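Local structure of beta-1,3-xylanase (Alcaligenes sp., 2COV) at residues D11-N16 against L84-T89; L41-L46 against D66-F71. The protein serves as the family 31 carbohydrate-binding module of the enzyme, a small all-beta unit with affinity for beta-1,3-xylan. One frame throughout, in Å; residues are numbered along the deposited sequence.

Contact 1: residues D11-N16 against L84-T89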
ATOM      1  N   ASP A  11     -11.025  22.086  10.791  1.00 21.08           N
ATOM      2  CA  ASP A  11     -10.667  20.693  10.775  1.00 19.02           C
ATOM      3  C   ASP A  11      -9.323  20.459  11.419  1.00 16.38           C
ATOM      4  O   ASP A  11      -8.410  21.247  11.306  1.00 16.27           O
ATOM      5  CB  ASP A  11     -10.609  20.176   9.314  1.00 19.95           C
ATOM      6  CG  ASP A  11     -11.985  19.925   8.669  1.00 25.37           C
ATOM      7  OD1 ASP A  11     -11.938  19.554   7.498  1.00 29.97           O
ATOM      8  OD2 ASP A  11     -13.072  20.089   9.281  1.00 30.41           O
ATOM      9  N   ASP A  12      -9.290  19.367  12.139  1.00 15.23           N
ATOM     10  CA  ASP A  12      -8.068  18.918  12.810  1.00 14.83           C
ATOM     11  C   ASP A  12      -6.941  18.533  11.871  1.00 12.86           C
ATOM     12  O   ASP A  12      -5.793  18.615  12.279  1.00 12.93           O
ATOM     13  CB  ASP A  12      -8.419  17.725  13.673  1.00 15.74           C
ATOM     14  CG  ASP A  12      -9.203  18.076  14.936  1.00 18.96           C
ATOM     15  OD1 ASP A  12      -9.061  19.198  15.458  1.00 22.89           O
ATOM     16  OD2 ASP A  12      -9.858  17.135  15.404  1.00 21.46           O
ATOM     17  N   PHE A  13      -7.240  18.144  10.656  1.00 12.36           N
ATOM     18  CA  PHE A  13      -6.285  17.776   9.626  1.00 11.89           C
ATOM     19  C   PHE A  13      -6.274  18.911   8.628  1.00 11.85           C
ATOM     20  O   PHE A  13      -7.279  19.132   7.945  1.00 12.27           O
ATOM     21  CB  PHE A  13      -6.763  16.473   8.975  1.00 12.39           C
ATOM     22  CG  PHE A  13      -5.780  15.829   8.037  1.00 11.75           C
ATOM     23  CD1 PHE A  13      -6.215  14.798   7.210  1.00 12.66           C
ATOM     24  CD2 PHE A  13      -4.451  16.229   7.910  1.00 11.57           C
ATOM     25  CE1 PHE A  13      -5.398  14.165   6.337  1.00 13.40           C
ATOM     26  CE2 PHE A  13      -3.599  15.581   7.049  1.00 11.45           C
ATOM     27  CZ  PHE A  13      -4.082  14.560   6.263  1.00 12.71           C
ATOM     28  N   ASN A  14      -5.216  19.708   8.587  1.00 12.11           N
ATOM     29  CA  ASN A  14      -5.301  20.944   7.826  1.00 12.60           C
ATOM     30  C   ASN A  14      -3.894  21.456   7.490  1.00 11.56           C
ATOM     31  O   ASN A  14      -2.899  20.761   7.612  1.00 12.38           O
ATOM     32  CB  ASN A  14      -6.130  21.922   8.673  1.00 13.61           C
ATOM     33  CG  ASN A  14      -7.062  22.792   7.930  1.00 16.11           C
ATOM     34  OD1 ASN A  14      -8.156  23.103   8.538  1.00 21.92           O
ATOM     35  ND2 ASN A  14      -6.766  23.161   6.766  1.00 14.26           N
ATOM     36  N   PHE A  15      -3.865  22.678   6.975  1.00 13.51           N
ATOM     37  CA  PHE A  15      -2.604  23.340   6.617  1.00 13.64           C
ATOM     38  C   PHE A  15      -2.634  24.804   6.923  1.00 14.97           C
ATOM     39  O   PHE A  15      -3.688  25.425   7.015  1.00 14.09           O
ATOM     40  CB  PHE A  15      -2.241  23.121   5.161  1.00 14.77           C
ATOM     41  CG  PHE A  15      -3.130  23.872   4.228  1.00 13.65           C
ATOM     42  CD1 PHE A  15      -4.320  23.359   3.801  1.00 15.07           C
ATOM     43  CD2 PHE A  15      -2.775  25.165   3.786  1.00 15.34           C
ATOM     44  CE1 PHE A  15      -5.165  24.082   2.946  1.00 15.33           C
ATOM     45  CE2 PHE A  15      -3.630  25.885   2.955  1.00 15.66           C
ATOM     46  CZ  PHE A  15      -4.791  25.344   2.473  1.00 15.21           C
ATOM     47  N   ASN A  16      -1.421  25.358   7.119  1.00 15.19           N
ATOM     48  CA  ASN A  16      -1.177  26.761   7.186  1.00 15.45           C
ATOM     49  C   ASN A  16      -0.319  27.238   6.044  1.00 14.61           C
ATOM     50  O   ASN A  16       0.663  26.592   5.652  1.00 15.30           O
ATOM     51  CB  ASN A  16      -0.378  27.115   8.458  1.00 16.55           C
ATOM     52  CG  ASN A  16      -1.115  26.801   9.734  1.00 17.82           C
ATOM     53  OD1 ASN A  16      -2.265  27.219   9.913  1.00 17.09           O
ATOM     54  ND2 ASN A  16      -0.446  26.102  10.653  1.00 18.53           N
ATOM     55  N   LEU A  84      -4.387   8.841   7.296  1.00 10.73           N
ATOM     56  CA  LEU A  84      -5.418   9.759   6.840  1.00 10.32           C
ATOM     57  C   LEU A  84      -4.963  10.520   5.613  1.00 11.60           C
ATOM     58  O   LEU A  84      -3.849  11.019   5.645  1.00 11.60           O
ATOM     59  CB  LEU A  84      -5.811  10.779   7.928  1.00 11.60           C
ATOM     60  CG  LEU A  84      -6.347  10.258   9.242  1.00 13.44           C
ATOM     61  CD1 LEU A  84      -5.195  10.024  10.198  1.00 18.78           C
ATOM     62  CD2 LEU A  84      -7.198  11.250   9.927  1.00 15.62           C
ATOM     63  N   ASP A  85      -5.819  10.604   4.586  1.00 11.19           N
ATOM     64  CA  ASP A  85      -5.518  11.387   3.408  1.00 11.88           C
ATOM     65  C   ASP A  85      -6.589  12.407   3.177  1.00 10.86           C
ATOM     66  O   ASP A  85      -7.766  12.082   3.300  1.00 11.34           O
ATOM     67  CB  ASP A  85      -5.393  10.490   2.156  1.00 12.32           C
ATOM     68  CG  ASP A  85      -4.373   9.318   2.270  1.00 16.24           C
ATOM     69  OD1 ASP A  85      -3.217   9.601   2.489  1.00 18.18           O
ATOM     70  OD2 ASP A  85      -4.757   8.078   2.161  1.00 19.22           O
ATOM     71  N   ARG A  86      -6.212  13.599   2.715  1.00 11.35           N
ATOM     72  CA  ARG A  86      -7.221  14.552   2.180  1.00 10.69           C
ATOM     73  C   ARG A  86      -6.593  15.403   1.110  1.00 10.36           C
ATOM     74  O   ARG A  86      -5.445  15.817   1.247  1.00 11.37           O
ATOM     75  CB  ARG A  86      -7.793  15.364   3.289  1.00 12.23           C
ATOM     76  CG  ARG A  86      -6.938  16.447   3.859  1.00 11.75           C
ATOM     77  CD  ARG A  86      -7.676  17.353   4.915  1.00 14.92           C
ATOM     78  NE  ARG A  86      -8.718  18.139   4.211  1.00 15.51           N
ATOM     79  CZ  ARG A  86      -9.079  19.380   4.559  1.00 19.39           C
ATOM     80  NH1 ARG A  86      -8.611  20.024   5.619  1.00 22.28           N
ATOM     81  NH2 ARG A  86      -9.998  20.014   3.844  1.00 22.79           N
ATOM     82  N   ASN A  87      -7.369  15.784   0.118  1.00 11.40           N
ATOM     83  CA  ASN A  87      -6.897  16.717  -0.928  1.00 11.64           C
ATOM     84  C   ASN A  87      -7.271  18.124  -0.606  1.00 12.00           C
ATOM     85  O   ASN A  87      -8.396  18.408  -0.146  1.00 12.70           O
ATOM     86  CB  ASN A  87      -7.521  16.360  -2.291  1.00 11.75           C
ATOM     87  CG  ASN A  87      -7.147  15.020  -2.813  1.00 12.73           C
ATOM     88  OD1 ASN A  87      -6.143  14.445  -2.424  1.00 12.32           O
ATOM     89  ND2 ASN A  87      -7.985  14.523  -3.767  1.00 13.81           N
ATOM     90  N   ILE A  88      -6.337  19.039  -0.869  1.00 12.03           N
ATOM     91  CA  ILE A  88      -6.510  20.468  -0.627  1.00 13.69           C
ATOM     92  C   ILE A  88      -5.945  21.281  -1.805  1.00 14.14           C
ATOM     93  O   ILE A  88      -5.186  20.775  -2.622  1.00 14.52           O
ATOM     94  CB  ILE A  88      -5.878  20.957   0.738  1.00 13.62           C
ATOM     95  CG1 ILE A  88      -4.369  20.773   0.767  1.00 14.09           C
ATOM     96  CG2 ILE A  88      -6.524  20.237   1.882  1.00 14.49           C
ATOM     97  CD1 ILE A  88      -3.524  21.913   0.108  1.00 15.63           C
ATOM     98  N   THR A  89      -6.395  22.508  -1.864  1.00 15.75           N
ATOM     99  CA  THR A  89      -5.749  23.541  -2.683  1.00 16.55           C
ATOM    100  C   THR A  89      -4.966  24.498  -1.796  1.00 15.80           C
ATOM    101  O   THR A  89      -5.493  24.958  -0.804  1.00 16.58           O
ATOM    102  CB  THR A  89      -6.808  24.281  -3.493  1.00 19.55           C
ATOM    103  OG1 THR A  89      -7.512  23.358  -4.339  1.00 20.05           O
ATOM    104  CG2 THR A  89      -6.178  25.408  -4.358  1.00 19.23           C
TER

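Contact 2: residues L41-L46 against D66-F71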
ATOM      1  N   LEU A  41       3.181  15.491   1.920  1.00 11.14           N
ATOM      2  CA  LEU A  41       2.557  16.308   0.865  1.00 11.67           C
ATOM      3  C   LEU A  41       2.836  15.571  -0.437  1.00 12.25           C
ATOM      4  O   LEU A  41       3.996  15.350  -0.799  1.00 12.71           O
ATOM      5  CB  LEU A  41       3.238  17.700   0.808  1.00 12.68           C
ATOM      6  CG  LEU A  41       2.551  18.703  -0.067  1.00 13.51           C
ATOM      7  CD1 LEU A  41       1.309  19.203   0.592  1.00 15.31           C
ATOM      8  CD2 LEU A  41       3.479  19.906  -0.434  1.00 14.66           C
ATOM      9  N   ASN A  42       1.780  15.192  -1.131  1.00 12.18           N
ATOM     10  CA  ASN A  42       1.926  14.410  -2.329  1.00 12.65           C
ATOM     11  C   ASN A  42       2.819  13.190  -2.153  1.00 12.77           C
ATOM     12  O   ASN A  42       3.614  12.790  -3.051  1.00 14.46           O
ATOM     13  CB  ASN A  42       2.419  15.239  -3.544  1.00 13.34           C
ATOM     14  CG  ASN A  42       1.390  16.162  -4.113  1.00 14.38           C
ATOM     15  OD1 ASN A  42       0.203  16.139  -3.713  1.00 15.46           O
ATOM     16  ND2 ASN A  42       1.796  17.009  -5.033  1.00 15.81           N
ATOM     17  N   ASP A  43       2.656  12.513  -1.013  1.00 12.52           N
ATOM     18  CA  ASP A  43       3.368  11.280  -0.708  1.00 13.45           C
ATOM     19  C   ASP A  43       4.879  11.434  -0.492  1.00 13.27           C
ATOM     20  O   ASP A  43       5.619  10.460  -0.467  1.00 15.32           O
ATOM     21  CB  ASP A  43       3.110  10.128  -1.747  1.00 15.71           C
ATOM     22  CG  ASP A  43       1.678  10.037  -2.160  1.00 19.13           C
ATOM     23  OD1 ASP A  43       1.331  10.306  -3.365  1.00 21.07           O
ATOM     24  OD2 ASP A  43       0.854   9.742  -1.263  1.00 20.22           O
ATOM     25  N   TYR A  44       5.336  12.679  -0.321  1.00 13.14           N
ATOM     26  CA  TYR A  44       6.695  12.987   0.170  1.00 12.03           C
ATOM     27  C   TYR A  44       6.532  13.176   1.680  1.00 11.76           C
ATOM     28  O   TYR A  44       5.824  14.086   2.078  1.00 12.59           O
ATOM     29  CB  TYR A  44       7.213  14.244  -0.506  1.00 13.28           C
ATOM     30  CG  TYR A  44       8.548  14.667   0.015  1.00 13.11           C
ATOM     31  CD1 TYR A  44       9.699  14.158  -0.522  1.00 13.98           C
ATOM     32  CD2 TYR A  44       8.649  15.592   1.029  1.00 14.48           C
ATOM     33  CE1 TYR A  44      10.927  14.566  -0.023  1.00 14.85           C
ATOM     34  CE2 TYR A  44       9.915  15.975   1.505  1.00 14.84           C
ATOM     35  CZ  TYR A  44      11.023  15.432   1.003  1.00 14.96           C
ATOM     36  OH  TYR A  44      12.272  15.830   1.466  1.00 16.73           O
ATOM     37  N   CYS A  45       7.099  12.246   2.425  1.00 12.17           N
ATOM     38  CA  CYS A  45       6.809  12.136   3.874  1.00 12.34           C
ATOM     39  C   CYS A  45       7.994  12.470   4.723  1.00 11.34           C
ATOM     40  O   CYS A  45       9.107  12.052   4.438  1.00 14.49           O
ATOM     41  CB  CYS A  45       6.387  10.709   4.196  1.00 13.92           C
ATOM     42  SG  CYS A  45       4.797  10.201   3.366  1.00 16.66           S
ATOM     43  N   LEU A  46       7.708  13.184   5.827  1.00 12.40           N
ATOM     44  CA  LEU A  46       8.693  13.551   6.855  1.00 14.16           C
ATOM     45  C   LEU A  46       8.157  13.286   8.187  1.00 13.05           C
ATOM     46  O   LEU A  46       7.002  13.424   8.425  1.00 12.40           O
ATOM     47  CB  LEU A  46       9.027  15.044   6.735  1.00 15.65           C
ATOM     48  CG  LEU A  46       9.556  15.565   5.440  1.00 18.70           C
ATOM     49  CD1 LEU A  46       9.556  17.114   5.336  1.00 20.70           C
ATOM     50  CD2 LEU A  46      10.992  15.040   5.348  1.00 19.68           C
ATOM     51  N   ASP A  66      -3.023  21.983  -6.271  1.00 17.08           N
ATOM     52  CA  ASP A  66      -3.744  20.992  -5.479  1.00 15.93           C
ATOM     53  C   ASP A  66      -2.760  19.953  -4.987  1.00 15.37           C
ATOM     54  O   ASP A  66      -1.890  19.521  -5.733  1.00 16.68           O
ATOM     55  CB  ASP A  66      -4.784  20.258  -6.313  1.00 17.23           C
ATOM     56  CG  ASP A  66      -5.781  21.169  -6.903  1.00 21.03           C
ATOM     57  OD1 ASP A  66      -6.295  20.822  -8.033  1.00 28.13           O
ATOM     58  OD2 ASP A  66      -6.070  22.198  -6.258  1.00 21.37           O
ATOM     59  N   TYR A  67      -2.912  19.506  -3.739  1.00 13.87           N
ATOM     60  CA  TYR A  67      -2.015  18.578  -3.098  1.00 13.82           C
ATOM     61  C   TYR A  67      -2.812  17.536  -2.319  1.00 12.98           C
ATOM     62  O   TYR A  67      -3.851  17.845  -1.738  1.00 13.18           O
ATOM     63  CB  TYR A  67      -1.130  19.343  -2.081  1.00 14.07           C
ATOM     64  CG  TYR A  67      -0.161  20.293  -2.752  1.00 12.50           C
ATOM     65  CD1 TYR A  67      -0.471  21.646  -2.889  1.00 13.71           C
ATOM     66  CD2 TYR A  67       1.019  19.829  -3.299  1.00 13.20           C
ATOM     67  CE1 TYR A  67       0.374  22.516  -3.546  1.00 14.87           C
ATOM     68  CE2 TYR A  67       1.901  20.714  -3.961  1.00 14.04           C
ATOM     69  CZ  TYR A  67       1.531  22.050  -4.102  1.00 13.68           C
ATOM     70  OH  TYR A  67       2.339  22.916  -4.752  1.00 16.16           O
ATOM     71  N   LYS A  68      -2.220  16.363  -2.207  1.00 11.61           N
ATOM     72  CA  LYS A  68      -2.718  15.346  -1.264  1.00 11.60           C
ATOM     73  C   LYS A  68      -1.959  15.513   0.053  1.00 11.59           C
ATOM     74  O   LYS A  68      -0.700  15.445   0.085  1.00 12.46           O
ATOM     75  CB  LYS A  68      -2.481  13.980  -1.813  1.00 12.15           C
ATOM     76  CG  LYS A  68      -2.896  12.824  -0.896  1.00 13.41           C
ATOM     77  CD  LYS A  68      -2.341  11.474  -1.493  1.00 16.44           C
ATOM     78  CE  LYS A  68      -2.553  10.265  -0.667  1.00 19.17           C
ATOM     79  NZ  LYS A  68      -1.869   9.134  -1.425  1.00 24.87           N
ATOM     80  N   LEU A  69      -2.702  15.724   1.122  1.00 10.95           N
ATOM     81  CA  LEU A  69      -2.088  15.666   2.472  1.00 10.50           C
ATOM     82  C   LEU A  69      -2.207  14.274   3.006  1.00 11.06           C
ATOM     83  O   LEU A  69      -3.267  13.637   2.860  1.00 11.51           O
ATOM     84  CB  LEU A  69      -2.855  16.619   3.414  1.00 11.60           C
ATOM     85  CG  LEU A  69      -3.107  18.067   2.960  1.00 11.87           C
ATOM     86  CD1 LEU A  69      -3.725  18.885   4.110  1.00 12.93           C
ATOM     87  CD2 LEU A  69      -1.828  18.682   2.419  1.00 12.89           C
ATOM     88  N   THR A  70      -1.198  13.805   3.725  1.00 11.61           N
ATOM     89  CA  THR A  70      -1.324  12.532   4.446  1.00 10.37           C
ATOM     90  C   THR A  70      -0.709  12.697   5.826  1.00 10.75           C
ATOM     91  O   THR A  70       0.285  13.368   6.028  1.00 11.15           O
ATOM     92  CB  THR A  70      -0.533  11.406   3.745  1.00 11.59           C
ATOM     93  OG1 THR A  70      -1.000  11.284   2.391  1.00 13.29           O
ATOM     94  CG2 THR A  70      -0.632  10.057   4.410  1.00 13.17           C
ATOM     95  N   PHE A  71      -1.402  12.053   6.777  1.00 10.62           N
ATOM     96  CA  PHE A  71      -0.886  11.929   8.128  1.00  9.81           C
ATOM     97  C   PHE A  71      -0.917  10.471   8.486  1.00 10.37           C
ATOM     98  O   PHE A  71      -1.948   9.792   8.330  1.00 11.26           O
ATOM     99  CB  PHE A  71      -1.739  12.696   9.133  1.00 10.01           C
ATOM    100  CG  PHE A  71      -1.218  12.657  10.547  1.00 10.86           C
ATOM    101  CD1 PHE A  71       0.052  13.106  10.826  1.00 11.11           C
ATOM    102  CD2 PHE A  71      -1.920  12.149  11.595  1.00 11.90           C
ATOM    103  CE1 PHE A  71       0.606  13.039  12.094  1.00 12.34           C
ATOM    104  CE2 PHE A  71      -1.422  12.112  12.884  1.00 12.78           C
ATOM    105  CZ  PHE A  71      -0.176  12.530  13.115  1.00 13.14           C
TER
HETATM  106  O   HOH W   1       0.339  18.746  -6.815  1.00 22.99           O
HETATM  107  O   HOH W   2       0.511  13.001   0.808  1.00 12.63           O
HETATM  108  O   HOH W   3       1.084   9.390   1.319  1.00 23.47           O

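Contact 1: residues D11-N16 against L84-T89
F13 and F15 meet R86 and I88 where the first and last strands of the beta-sandwich face each other. Strands 13-16 and 84-89 run in roughly the same sense, 42° apart, and their axes come no closer than 8.7 Å, so side chains have to fill the gap. F13 and R86 carry most of the contact. With R86 CG set between the backbone N and carbonyl carbon (chi1 75°), that methylene lies over one face of the F13 ring, 4.0 Å from the centroid and displaced toward the CD1-CE1 rim. The chain then bends at chi3, and the guanidinium comes back to the F13 backbone: NH1 donates to F13 O at 2.8 Å, 152° at the hydrogen, in the carbonyl plane. One arginine thus holds both the ring and the carbonyl of the same residue. I88 CG2 covers one face of the guanidinium. Over the opposite face sits D11 OD1, 3.8 Å from R86 NH1, a long ion pair in which no N-H points at the oxygen. Next along, F13 CE1 touches L84 CB at 3.8 Å. F15 and I88 reach tip to tip, I88 CD1 standing over the F15 ring 4.3 Å from its centroid, while F15 CZ comes within 3.4 Å of T89 O. H27 packs against the F13 ring, and L84 to R86 also form an antiparallel ladder with a strand of a second subunit. Strands 13-19 and 80-89, outermost in the chain's own sheet, thus join through side chains and one arginine-to-carbonyl bond; the all-antiparallel chain is consistent with the immunoglobulin-like sandwich of the E-set clan.

Contact 2: residues L41-L46 against D66-F71
L41 pairs with L69 as an antiparallel, non-hydrogen-bonded couple at the start of the turn. CG of L41 lies anti to the backbone N (chi1 -170°), which sets it 3.7 Å from Y67 CD2. L41 CD1 touches both Y67 CB, at 3.6 Å, and L69 CD2, at 3.7 Å; I23 and V25 of strand 22-28 pack on the same leucine. The main chain then bonds once more, N42 N to K68 O at 2.8 Å. After that the N42 side chain takes over from the backbone: OD1 accepts K68 N at 2.9 Å, nearly straight at 168° and close to the line of its own C=O. K68 is held through both its N and its O by one residue. ND2 of N42 comes to the Y67 ring obliquely, 3.4 Å from Y67 CD2, the amide and ring planes 32° apart, and a water joins it to D66 O. N42 and D43 are the corner of a type I' turn, the tight two-residue reversal of a beta hairpin, closed by L41 N to Y44 O at 3.0 Å and by the reciprocal bond. D43 reaches back to the neighbouring strand: OD2 forms a salt bridge to K68 NZ at 2.8 Å through its syn lone pair, the lysine chain being fully extended. Two waters extend the network to T70, one linking D43 N with K68 O and T70 OG1, the other D43 OD2 with T70 OG1, a hydroxyl that also bonds D85. Past the turn, C45 is tied by a disulfide to C40 on the opposite arm of the hairpin.

From the N terminus the chain first lays down 11-16, whose partner 84-89 comes only at the end of the last strand, so contact 1 closes a long loop holding most of the module. Within that loop 41-46 and 66-71 close a shorter one, and the two closures do not cross. Contact 2 sets the tip of the 37-51 hairpin against strand 66-75; after one more turn, strand 80-89 returns alongside that strand. There the contacts meet directly: L69 N bonds R86 O between the backbones, and T89 OG1 hydrogen-bonds D66 OD2. The middle hairpin, the last two strands and the first strand are thereby joined in succession.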